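Local coordinates for hypothetical protein Atu1540 (PDB 2HWJ), which is of unknown function but belongs to a family of putative ParB-like nucleases, so it may act on nucleic acid, at residues 58-64 / 94-100. Sequence-based numbering, arbitrary orientation.
Sequences GPKDRAY and LGKDEFW
An aromatic cluster of Y64, F99 and W100, closed on one side by P59, packs the first turn of helix 96-105 against the beta hairpin that links strands 52-57 and 63-65 in this putative ParB-like nuclease domain. The hairpin reverses through a type II' turn from P59 to R62, supported by R62 N bonding to P59 O and G58 N to R62 O. No hydrogen bond joins the two segments, so the contact rests on rings and aliphatic carbons. F99 is the central piece. With CG anti to the backbone N (chi1 174°), its ring lies between the side chains of P59 and Y64. P59 CD sits over one face of that ring, 3.7 Å from the F99 centroid. It is only 10° off the ring normal, which meets the geometry of a CH-pi contact. The F99 rim is turned to Y64: F99 CZ stands over the centre of the tyrosine ring, and the centroids of F99 and Y64 are 4.7 Å apart. Their planes meet at 52°, an edge-to-face pair. G58 CA also approaches F99 CE1 at 3.6 Å. Y64 in turn directs an edge toward the W100 face in an offset edge-to-face pair, with planes perpendicular and Y64 CE2 3.8 Å from W100 CH2. Beyond the cluster, Y64 touches M103 one turn further along the helix, and E98 forms a salt bridge with R168 of the second subunit. P59 CB packs on K96 CG at 4.0 Å. Beyond it, at the exposed edge, two lysine side chains of uncertain exact placement bring like charges near each other, K60 NZ lying 3.6 Å from K96 NZ.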
loop_
_atom_site.group_PDB
_atom_site.type_symbol
_atom_site.label_atom_id
_atom_site.label_comp_id
_atom_site.label_asym_id
_atom_site.label_seq_id
_atom_site.Cartn_x
_atom_site.Cartn_y
_atom_site.Cartn_z
ATOM N N GLY A 58 13.476 18.920 5.762
ATOM C CA GLY A 58 13.081 19.861 4.745
ATOM C C GLY A 58 14.160 20.838 4.486
ATOM O O GLY A 58 15.262 20.681 4.929
ATOM N N PRO A 59 13.813 21.901 3.796
ATOM C CA PRO A 59 14.668 22.973 3.339
ATOM C C PRO A 59 15.317 23.665 4.510
ATOM O O PRO A 59 14.754 23.651 5.597
ATOM C CB PRO A 59 13.709 23.931 2.711
ATOM C CG PRO A 59 12.569 23.125 2.384
ATOM C CD PRO A 59 12.407 22.132 3.471
ATOM N N LYS A 60 16.501 24.265 4.294
ATOM C CA LYS A 60 17.300 24.836 5.398
ATOM C C LYS A 60 17.456 23.709 6.325
ATOM O O LYS A 60 17.414 22.542 5.896
ATOM C CB LYS A 60 16.540 25.957 6.078
ATOM C CG LYS A 60 16.188 27.028 5.062
ATOM C CD LYS A 60 17.477 27.505 4.361
ATOM C CE LYS A 60 17.197 28.006 2.925
ATOM N NZ LYS A 60 16.587 29.423 2.838
ATOM N N ASP A 61 17.593 23.900 7.605
ATOM C CA ASP A 61 17.720 22.557 8.168
ATOM C C ASP A 61 16.489 21.848 8.778
ATOM O O ASP A 61 16.568 20.840 9.460
ATOM C CB ASP A 61 19.088 22.327 8.788
ATOM C CG ASP A 61 20.093 21.936 7.727
ATOM O OD1 ASP A 61 21.141 22.640 7.664
ATOM O OD2 ASP A 61 19.772 20.978 6.906
ATOM N N ARG A 62 15.332 22.326 8.393
ATOM C CA ARG A 62 14.234 22.203 9.239
ATOM C C ARG A 62 13.698 20.765 9.217
ATOM O O ARG A 62 13.780 20.049 8.227
ATOM C CB ARG A 62 13.252 23.347 8.901
ATOM C CG ARG A 62 13.797 24.803 9.205
ATOM C CD ARG A 62 14.226 24.869 10.690
ATOM N NE ARG A 62 13.835 26.086 11.402
ATOM C CZ ARG A 62 12.724 26.274 12.154
ATOM N NH1 ARG A 62 11.790 25.345 12.344
ATOM N NH2 ARG A 62 12.547 27.460 12.736
ATOM N N ALA A 63 13.223 20.307 10.355
ATOM C CA ALA A 63 12.546 19.026 10.479
ATOM C C ALA A 63 11.014 19.182 10.465
ATOM O O ALA A 63 10.467 19.952 11.290
ATOM C CB ALA A 63 12.957 18.400 11.750
ATOM N N TYR A 64 10.332 18.430 9.591
ATOM C CA TYR A 64 8.841 18.448 9.528
ATOM C C TYR A 64 8.220 17.241 10.151
ATOM O O TYR A 64 8.575 16.137 9.765
ATOM C CB TYR A 64 8.363 18.542 8.050
ATOM C CG TYR A 64 8.704 19.883 7.525
ATOM C CD1 TYR A 64 10.067 20.218 7.305
ATOM C CD2 TYR A 64 7.714 20.893 7.417
ATOM C CE1 TYR A 64 10.445 21.522 6.897
ATOM C CE2 TYR A 64 8.063 22.180 6.992
ATOM C CZ TYR A 64 9.440 22.464 6.728
ATOM O OH TYR A 64 9.851 23.684 6.331
ATOM N N LEU A 94 15.689 20.214 -1.703
ATOM C CA LEU A 94 14.692 21.017 -2.425
ATOM C C LEU A 94 14.520 22.472 -1.920
ATOM O O LEU A 94 14.613 22.741 -0.703
ATOM C CB LEU A 94 13.318 20.304 -2.387
ATOM C CG LEU A 94 13.383 18.843 -2.832
ATOM C CD1 LEU A 94 12.068 18.125 -2.804
ATOM C CD2 LEU A 94 14.014 18.683 -4.226
ATOM N N GLY A 95 14.194 23.396 -2.821
ATOM C CA GLY A 95 13.613 24.668 -2.412
ATOM C C GLY A 95 12.203 24.460 -1.822
ATOM O O GLY A 95 11.636 23.337 -1.782
ATOM N N LYS A 96 11.599 25.553 -1.388
ATOM C CA LYS A 96 10.457 25.459 -0.485
ATOM C C LYS A 96 9.177 25.129 -1.244
ATOM O O LYS A 96 8.307 24.383 -0.804
ATOM C CB LYS A 96 10.333 26.782 0.275
ATOM C CG LYS A 96 11.548 27.013 1.255
ATOM C CD LYS A 96 12.855 27.715 0.634
ATOM C CE LYS A 96 13.609 28.364 1.836
ATOM N NZ LYS A 96 13.042 29.718 2.381
ATOM N N ASP A 97 9.117 25.719 -2.412
ATOM C CA ASP A 97 8.075 25.539 -3.332
ATOM C C ASP A 97 8.012 24.054 -3.641
ATOM O O ASP A 97 6.989 23.375 -3.459
ATOM C CB ASP A 97 8.582 26.267 -4.581
ATOM C CG ASP A 97 7.599 27.235 -5.113
ATOM O OD1 ASP A 97 6.434 27.113 -4.667
ATOM O OD2 ASP A 97 8.002 28.096 -5.964
ATOM N N GLU A 98 9.152 23.547 -4.115
ATOM C CA GLU A 98 9.178 22.214 -4.616
ATOM C C GLU A 98 8.916 21.256 -3.441
ATOM O O GLU A 98 8.130 20.328 -3.538
ATOM C CB GLU A 98 10.478 21.963 -5.336
ATOM C CG GLU A 98 10.487 20.609 -5.928
ATOM C CD GLU A 98 11.566 20.405 -6.934
ATOM O OE1 GLU A 98 12.625 21.071 -6.846
ATOM O OE2 GLU A 98 11.375 19.527 -7.805
ATOM N N PHE A 99 9.518 21.550 -2.306
ATOM C CA PHE A 99 9.309 20.773 -1.185
ATOM C C PHE A 99 7.838 20.567 -0.897
ATOM O O PHE A 99 7.396 19.445 -0.734
ATOM C CB PHE A 99 9.909 21.514 -0.031
ATOM C CG PHE A 99 9.639 20.873 1.281
ATOM C CD1 PHE A 99 10.270 19.718 1.623
ATOM C CD2 PHE A 99 8.726 21.428 2.160
ATOM C CE1 PHE A 99 10.043 19.124 2.867
ATOM C CE2 PHE A 99 8.467 20.818 3.468
ATOM C CZ PHE A 99 9.116 19.669 3.800
ATOM N N TRP A 100 7.057 21.624 -0.785
ATOM C CA TRP A 100 5.677 21.397 -0.363
ATOM C C TRP A 100 4.922 20.568 -1.343
ATOM O O TRP A 100 4.166 19.691 -0.947
ATOM C CB TRP A 100 4.941 22.695 -0.260
ATOM C CG TRP A 100 5.255 23.388 0.951
ATOM C CD1 TRP A 100 5.939 24.567 1.052
ATOM C CD2 TRP A 100 5.013 22.921 2.306
ATOM N NE1 TRP A 100 6.124 24.857 2.383
ATOM C CE2 TRP A 100 5.569 23.877 3.171
ATOM C CE3 TRP A 100 4.452 21.749 2.849
ATOM C CZ2 TRP A 100 5.473 23.792 4.559
ATOM C CZ3 TRP A 100 4.362 21.635 4.243
ATOM C CH2 TRP A 100 4.857 22.688 5.091
#